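Local coordinates for protein C-type lectin domain family 4, member b1 (Mus musculus, PDB 6LKR) that probably serves as a dendritic-cell membrane receptor that binds carbohydrate through a calcium-binding C-type lectin domain and may help regulate immune reactivity, at residues S97-N100 / E101-V104; L68-T71 / G72-W76; V44-S47 / Q48-D52. All blocks are in the same frame, centred on the assembly; numbering follows the deposited sequence.

Interaction 1: residues S97-N100 / E101-V104; sequences SSDN and EKCV. With CA (calcium ion), chain D.
Ser-97 and Glu-101 meet at the calcium ion, which Ser-97 OG binds at 2.5 Å. Glu-101 coordinates through OE2 alone, since its OE1 stays 3.8 Å from the calcium. The two ligand oxygens, Ser-97 OG and Glu-101 OE2, lie 3.0 Å apart as neighbours on one metal. A water on the calcium donates to Glu-101 OE1 at 2.8 Å, tying that oxygen indirectly to the site. Another water, together with Glu-95, Asn-117 and Asp-118, completes the coordination shell. Consistent with a carbohydrate role, the site matches the usual sugar-binding one of C-type lectins, Glu-Pro-Ser (ending at Ser-97) standing for Glu-Pro-Asn or Gln-Pro-Asp.

Behind these ligands, a type I turn from Ser-98 to Glu-101 is closed by Glu-101 N to Ser-98 O (3.0 Å). From this turn the Glu-101 side chain runs out extended (chi2 -179°) to the metal. Within the turn, Ser-98 OG accepts from Asn-100 N, an ST turn. Lys-102, bent at chi2, folds back so that NZ donates to Asp-99 O in its carbonyl plane at 2.7 Å. A salt bridge joins Lys-102 NZ to Asp-99 OD1 at 3.1 Å. That ammonium also forms a salt bridge with Asp-70 and a hydrogen bond to Gly-72 O, while Asp-99 OD2 bonds to His-73.

Calcium would be expected to favour ionised Glu-101, and the bonded turn probably limits how far this ligand drifts from Ser-97.

Interaction 2: residues L68-T71 / G72-W76; sequences LWDT and GHRQW
Asp-70 turns its carboxylate onto the backbone amides of Gly-72, Arg-74 and Gln-75, with CG anti to its own N (chi1 -179°). OD1 accepts from Gly-72 N and Gln-75 N on opposite faces of the carboxylate, both at 2.9 Å from Asp-70 OD1. Asp-70 OD2 takes Arg-74 N at 2.8 Å, on the syn side but tilted out of plane. Gln-75 O receives two donors from Thr-71: its backbone N, and OG1, which meets a lone pair of Gln-75 O at 2.9 Å.

The one salt bridge across the turn comes from Arg-74, whose doubly bent chain brings NH2 to the anti side of Asp-70 OD2 at 2.9 Å, with the carboxylate and guanidinium planes 57° apart. The same NH2 bonds to Glu-101 O, and NH1 pairs with Asp-118.

Apolar contacts centre on Trp-76. Asp-70 CB lies over one face of its six-membered ring in a CH-pi contact, 3.9 Å from the centroid, and Leu-68 CD1 packs against Trp-76 CB at 3.8 Å.

Asp-70 and Trp-76 form a non-hydrogen-bonded antiparallel pair, so the loop is the connection of a beta hairpin joining strands 64-70 and 76-78 in the C-type lectin fold, next to the calcium site.

Interaction 3: residues V44-S47 / Q48-D52; sequences VIHS and QEEQD
Ser-47 OG is held between Glu-50 N and a water. Glu-50 N donates to Ser-47 OG at 3.1 Å in a nearly straight bond (161°). The water lies 2.7 Å from Ser-47 OG. The hydroxyl sits between the backbone N and the carbonyl carbon of its own residue (chi1 71°), and this turns it inward over the first turn of the helix. The same water donates to Glu-50 OE2 at 2.8 Å, linking hydroxyl and carboxylate.

The other carboxylate oxygen, Glu-50 OE1, accepts from His-46 N at 2.9 Å. Although the donor stands above the carboxylate plane, its N-H points almost exactly at the oxygen (177°). Val-44 O also approaches Glu-50 OE1, to 3.1 Å; the two are both acceptors, and this crowding may disfavour the negative charge somewhat, whereas the nearby N terminus of the helix would favour it.

Ser-47 is thus the N-cap of helix 48-56, with its side chain capping the amide three residues on. Glu-50, which in a capping box would accept from the N-cap amide, here takes the preceding amide, His-46 N, so no capping box forms. Regular helical bonding begins with Gln-51 N to Ser-47 O, at 3.0 Å. One residue further on, Gln-48 NE2 bonds to Asp-52 OD1 along the exposed side of the helix.

On the buried side, Ile-45 crosses the side chain of Gln-51 at a slant. Its CD1 lies 3.5 Å from Gln-51 OE1, an oxygen whose hydrogen bond comes from Trp-116 NE1. Ile-45 CG2 rests beside the backbone N of Gln-51. The His-46 ring turns elsewhere: it bonds to Thr-82 through NE2, meets Trp-78 edge-to-face, and packs on Asn-29 of the second subunit.

In the fold
From the N terminus, the chain first meets interaction 3, where the loop after strand 41-42 turns into helix 48-56. That helix leads to strand 64-70, at whose end interaction 2 closes the hairpin to strand 76-78. A long loop then carries the chain to interaction 1, which turns it into strand 103-109 beside the calcium ion. All three are local and follow in series, none enclosing or crossing another. Interactions 1 and 2 touch, their centres about 8 Å apart, and join the ends of neighbouring strands 64-70 and 103-109. Interaction 3 stands apart, its centre about 19 Å from that of interaction 2.

Interaction 1: residues S97-N100 / E101-V104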
loop_
_atom_site.group_PDB
_atom_site.type_symbol
_atom_site.label_atom_id
_atom_site.label_comp_id
_atom_site.label_asym_id
_atom_site.label_seq_id
_atom_site.Cartn_x
_atom_site.Cartn_y
_atom_site.Cartn_z
ATOM N N SER A 97 9.295 16.114 15.017
ATOM C CA SER A 97 9.886 17.209 15.825
ATOM C C SER A 97 11.036 17.921 15.098
ATOM O O SER A 97 11.282 19.088 15.442
ATOM C CB SER A 97 10.317 16.691 17.171
ATOM O OG SER A 97 11.385 15.766 17.050
ATOM N N SER A 98 11.721 17.295 14.137
ATOM C CA SER A 98 12.959 17.890 13.563
ATOM C C SER A 98 13.208 17.444 12.119
ATOM O O SER A 98 13.251 16.229 11.859
ATOM C CB SER A 98 14.146 17.574 14.418
ATOM O OG SER A 98 15.339 18.009 13.777
ATOM N N ASP A 99 13.501 18.401 11.240
ATOM C CA ASP A 99 13.862 18.105 9.832
ATOM C C ASP A 99 15.201 17.361 9.763
ATOM O O ASP A 99 15.457 16.794 8.707
ATOM C CB ASP A 99 13.886 19.350 8.952
ATOM C CG ASP A 99 13.684 19.008 7.488
ATOM O OD1 ASP A 99 12.796 18.179 7.202
ATOM O OD2 ASP A 99 14.428 19.559 6.641
ATOM N N ASN A 100 16.007 17.336 10.831
ATOM C CA ASN A 100 17.284 16.570 10.827
ATOM C C ASN A 100 17.017 15.092 11.144
ATOM O O ASN A 100 17.936 14.289 10.939
ATOM C CB ASN A 100 18.343 17.178 11.751
ATOM C CG ASN A 100 19.434 17.890 10.981
ATOM O OD1 ASN A 100 19.737 17.528 9.844
ATOM N ND2 ASN A 100 20.028 18.908 11.583
ATOM N N GLU A 101 15.812 14.754 11.601
ATOM C CA GLU A 101 15.416 13.358 11.925
ATOM C C GLU A 101 14.644 12.788 10.732
ATOM O O GLU A 101 13.481 13.206 10.525
ATOM C CB GLU A 101 14.606 13.336 13.217
ATOM C CG GLU A 101 15.412 13.783 14.419
ATOM C CD GLU A 101 14.660 13.755 15.734
ATOM O OE1 GLU A 101 15.292 13.448 16.751
ATOM O OE2 GLU A 101 13.445 14.035 15.741
ATOM N N LYS A 102 15.264 11.875 9.977
ATOM C CA LYS A 102 14.744 11.427 8.655
ATOM C C LYS A 102 14.125 10.022 8.722
ATOM O O LYS A 102 13.495 9.624 7.732
ATOM C CB LYS A 102 15.865 11.496 7.615
ATOM C CG LYS A 102 16.417 12.894 7.364
ATOM C CD LYS A 102 15.374 13.862 6.860
ATOM C CE LYS A 102 15.956 15.145 6.312
ATOM N NZ LYS A 102 14.912 16.185 6.144
ATOM N N CYS A 103 14.268 9.307 9.836
ATOM C CA CYS A 103 13.745 7.930 10.013
ATOM C C CYS A 103 12.745 7.923 11.165
ATOM O O CYS A 103 12.664 8.925 11.906
ATOM C CB CYS A 103 14.873 6.930 10.235
ATOM S SG CYS A 103 15.881 6.694 8.750
ATOM N N VAL A 104 11.957 6.858 11.264
ATOM C CA VAL A 104 10.753 6.824 12.138
ATOM C C VAL A 104 10.781 5.549 12.970
ATOM O O VAL A 104 11.042 4.463 12.416
ATOM C CB VAL A 104 9.453 6.961 11.325
ATOM C CG1 VAL A 104 8.214 6.953 12.208
ATOM C CG2 VAL A 104 9.478 8.225 10.486
HETATM CA CA CA D . 11.496 13.310 17.028
HETATM O O HOH W 1 18.171 11.239 10.194
HETATM O O HOH W 2 13.178 12.850 18.535
HETATM O O HOH W 3 11.363 13.876 19.593
#

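Interaction 2: residues L68-T71 / G72-W76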
loop_
_atom_site.group_PDB
_atom_site.type_symbol
_atom_site.label_atom_id
_atom_site.label_comp_id
_atom_site.label_asym_id
_atom_site.label_seq_id
_atom_site.Cartn_x
_atom_site.Cartn_y
_atom_site.Cartn_z
ATOM N N LEU A 68 9.223 3.933 7.284
ATOM C CA LEU A 68 8.860 5.321 6.905
ATOM C C LEU A 68 10.120 6.180 7.010
ATOM O O LEU A 68 10.804 6.121 8.037
ATOM C CB LEU A 68 7.759 5.844 7.833
ATOM C CG LEU A 68 7.093 7.149 7.387
ATOM C CD1 LEU A 68 6.321 6.954 6.089
ATOM C CD2 LEU A 68 6.156 7.682 8.459
ATOM N N TRP A 69 10.425 6.950 5.971
ATOM C CA TRP A 69 11.606 7.840 5.989
ATOM C C TRP A 69 11.284 9.116 5.220
ATOM O O TRP A 69 10.389 9.111 4.358
ATOM C CB TRP A 69 12.861 7.135 5.460
ATOM C CG TRP A 69 12.788 6.742 4.020
ATOM C CD1 TRP A 69 12.038 5.740 3.477
ATOM C CD2 TRP A 69 13.533 7.319 2.931
ATOM N NE1 TRP A 69 12.237 5.679 2.124
ATOM C CE2 TRP A 69 13.155 6.626 1.761
ATOM C CE3 TRP A 69 14.467 8.354 2.830
ATOM C CZ2 TRP A 69 13.684 6.934 0.509
ATOM C CZ3 TRP A 69 14.980 8.667 1.588
ATOM C CH2 TRP A 69 14.593 7.966 0.446
ATOM N N ASP A 70 12.014 10.170 5.550
ATOM C CA ASP A 70 11.806 11.514 4.969
ATOM C C ASP A 70 12.747 11.652 3.772
ATOM O O ASP A 70 13.970 11.711 3.989
ATOM C CB ASP A 70 12.017 12.579 6.039
ATOM C CG ASP A 70 11.786 13.982 5.525
ATOM O OD1 ASP A 70 11.403 14.120 4.341
ATOM O OD2 ASP A 70 11.975 14.911 6.318
ATOM N N THR A 71 12.173 11.698 2.570
ATOM C CA THR A 71 12.885 11.793 1.273
ATOM C C THR A 71 13.258 13.256 1.002
ATOM O O THR A 71 14.009 13.495 0.058
ATOM C CB THR A 71 12.031 11.190 0.151
ATOM O OG1 THR A 71 10.915 12.044 -0.100
ATOM C CG2 THR A 71 11.497 9.815 0.487
ATOM N N GLY A 72 12.761 14.203 1.799
ATOM C CA GLY A 72 13.054 15.637 1.595
ATOM C C GLY A 72 12.903 16.437 2.877
ATOM O O GLY A 72 13.811 16.391 3.734
ATOM N N HIS A 73 11.790 17.153 2.992
ATOM C CA HIS A 73 11.432 18.010 4.150
ATOM C C HIS A 73 10.029 17.637 4.604
ATOM O O HIS A 73 9.063 18.236 4.112
ATOM C CB HIS A 73 11.597 19.480 3.762
ATOM C CG HIS A 73 12.955 19.715 3.216
ATOM N ND1 HIS A 73 14.075 19.601 4.013
ATOM C CD2 HIS A 73 13.389 19.944 1.958
ATOM C CE1 HIS A 73 15.146 19.807 3.280
ATOM N NE2 HIS A 73 14.754 20.019 2.012
ATOM N N ARG A 74 9.942 16.635 5.481
ATOM C CA ARG A 74 8.664 16.035 5.943
ATOM C C ARG A 74 7.969 15.384 4.741
ATOM O O ARG A 74 6.732 15.305 4.753
ATOM C CB ARG A 74 7.774 17.091 6.615
ATOM C CG ARG A 74 8.496 18.022 7.584
ATOM C CD ARG A 74 9.039 17.369 8.846
ATOM N NE ARG A 74 10.248 16.589 8.610
ATOM C CZ ARG A 74 10.906 15.897 9.534
ATOM N NH1 ARG A 74 10.510 15.914 10.793
ATOM N NH2 ARG A 74 11.968 15.188 9.192
ATOM N N GLN A 75 8.733 14.973 3.726
ATOM C CA GLN A 75 8.211 14.234 2.545
ATOM C C GLN A 75 8.345 12.732 2.842
ATOM O O GLN A 75 9.205 12.058 2.232
ATOM C CB GLN A 75 8.909 14.750 1.287
ATOM C CG GLN A 75 8.564 16.213 1.025
ATOM C CD GLN A 75 9.470 16.889 0.029
ATOM O OE1 GLN A 75 10.440 17.555 0.395
ATOM N NE2 GLN A 75 9.157 16.703 -1.243
ATOM N N TRP A 76 7.523 12.264 3.780
ATOM C CA TRP A 76 7.511 10.873 4.295
ATOM C C TRP A 76 7.172 9.917 3.152
ATOM O O TRP A 76 6.217 10.169 2.409
ATOM C CB TRP A 76 6.541 10.748 5.476
ATOM C CG TRP A 76 6.848 11.723 6.570
ATOM C CD1 TRP A 76 6.143 12.846 6.900
ATOM C CD2 TRP A 76 7.995 11.704 7.436
ATOM N NE1 TRP A 76 6.760 13.508 7.926
ATOM C CE2 TRP A 76 7.893 12.828 8.282
ATOM C CE3 TRP A 76 9.074 10.830 7.609
ATOM C CZ2 TRP A 76 8.838 13.109 9.265
ATOM C CZ3 TRP A 76 10.004 11.105 8.585
ATOM C CH2 TRP A 76 9.889 12.230 9.400
#

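Interaction 3: residues V44-S47 / Q48-D52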
loop_
_atom_site.group_PDB
_atom_site.type_symbol
_atom_site.label_atom_id
_atom_site.label_comp_id
_atom_site.label_asym_id
_atom_site.label_seq_id
_atom_site.Cartn_x
_atom_site.Cartn_y
_atom_site.Cartn_z
ATOM N N VAL A 44 5.099 -1.261 6.878
ATOM C CA VAL A 44 4.426 -0.164 6.140
ATOM C C VAL A 44 3.011 -0.088 6.711
ATOM O O VAL A 44 2.218 -1.022 6.463
ATOM C CB VAL A 44 4.455 -0.454 4.631
ATOM C CG1 VAL A 44 3.581 0.511 3.851
ATOM C CG2 VAL A 44 5.882 -0.463 4.096
ATOM N N ILE A 45 2.736 0.931 7.523
ATOM C CA ILE A 45 1.548 0.952 8.428
ATOM C C ILE A 45 0.494 1.861 7.802
ATOM O O ILE A 45 0.613 3.087 7.944
ATOM C CB ILE A 45 1.935 1.380 9.857
ATOM C CG1 ILE A 45 3.139 0.579 10.354
ATOM C CG2 ILE A 45 0.733 1.250 10.790
ATOM C CD1 ILE A 45 3.567 0.887 11.771
ATOM N N HIS A 46 -0.500 1.269 7.135
ATOM C CA HIS A 46 -1.497 2.015 6.325
ATOM C C HIS A 46 -2.777 2.316 7.106
ATOM O O HIS A 46 -3.526 3.189 6.633
ATOM C CB HIS A 46 -1.789 1.271 5.020
ATOM C CG HIS A 46 -0.758 1.560 3.983
ATOM N ND1 HIS A 46 -0.334 2.854 3.719
ATOM C CD2 HIS A 46 -0.053 0.754 3.161
ATOM C CE1 HIS A 46 0.594 2.818 2.778
ATOM N NE2 HIS A 46 0.782 1.547 2.422
ATOM N N SER A 47 -3.021 1.647 8.240
ATOM C CA SER A 47 -4.341 1.657 8.925
ATOM C C SER A 47 -4.180 1.551 10.439
ATOM O O SER A 47 -3.138 1.051 10.898
ATOM C CB SER A 47 -5.217 0.537 8.428
ATOM O OG SER A 47 -4.731 -0.715 8.890
ATOM N N GLN A 48 -5.227 1.940 11.169
ATOM C CA GLN A 48 -5.344 1.718 12.632
ATOM C C GLN A 48 -5.178 0.227 12.945
ATOM O O GLN A 48 -4.501 -0.099 13.927
ATOM C CB GLN A 48 -6.693 2.220 13.147
ATOM C CG GLN A 48 -6.833 2.083 14.657
ATOM C CD GLN A 48 -6.062 3.142 15.397
ATOM O OE1 GLN A 48 -6.327 4.331 15.241
ATOM N NE2 GLN A 48 -5.117 2.720 16.225
ATOM N N GLU A 49 -5.775 -0.643 12.133
ATOM C CA GLU A 49 -5.745 -2.116 12.334
ATOM C C GLU A 49 -4.287 -2.609 12.287
ATOM O O GLU A 49 -3.893 -3.392 13.174
ATOM C CB GLU A 49 -6.645 -2.776 11.285
ATOM C CG GLU A 49 -8.128 -2.473 11.476
ATOM C CD GLU A 49 -8.661 -1.102 11.072
ATOM O OE1 GLU A 49 -7.983 -0.363 10.309
ATOM O OE2 GLU A 49 -9.781 -0.770 11.524
ATOM N N GLU A 50 -3.514 -2.145 11.309
ATOM C CA GLU A 50 -2.095 -2.553 11.160
ATOM C C GLU A 50 -1.283 -1.991 12.329
ATOM O O GLU A 50 -0.477 -2.735 12.899
ATOM C CB GLU A 50 -1.543 -2.090 9.816
ATOM C CG GLU A 50 -2.120 -2.861 8.653
ATOM C CD GLU A 50 -1.787 -2.289 7.288
ATOM O OE1 GLU A 50 -0.755 -1.595 7.176
ATOM O OE2 GLU A 50 -2.561 -2.553 6.337
ATOM N N GLN A 51 -1.495 -0.722 12.681
ATOM C CA GLN A 51 -0.798 -0.072 13.818
ATOM C C GLN A 51 -1.055 -0.899 15.082
ATOM O O GLN A 51 -0.082 -1.191 15.824
ATOM C CB GLN A 51 -1.283 1.372 13.969
ATOM C CG GLN A 51 -0.774 2.083 15.220
ATOM C CD GLN A 51 0.674 2.502 15.153
ATOM O OE1 GLN A 51 1.376 2.265 14.172
ATOM N NE2 GLN A 51 1.135 3.144 16.219
ATOM N N ASP A 52 -2.317 -1.260 15.326
ATOM C CA ASP A 52 -2.728 -2.021 16.536
ATOM C C ASP A 52 -2.078 -3.405 16.484
ATOM O O ASP A 52 -1.485 -3.834 17.503
ATOM C CB ASP A 52 -4.249 -2.098 16.660
ATOM C CG ASP A 52 -4.923 -0.775 16.982
ATOM O OD1 ASP A 52 -4.206 0.206 17.268
ATOM O OD2 ASP A 52 -6.163 -0.741 16.951
HETATM O O HOH W 4 -5.279 -2.702 7.176
#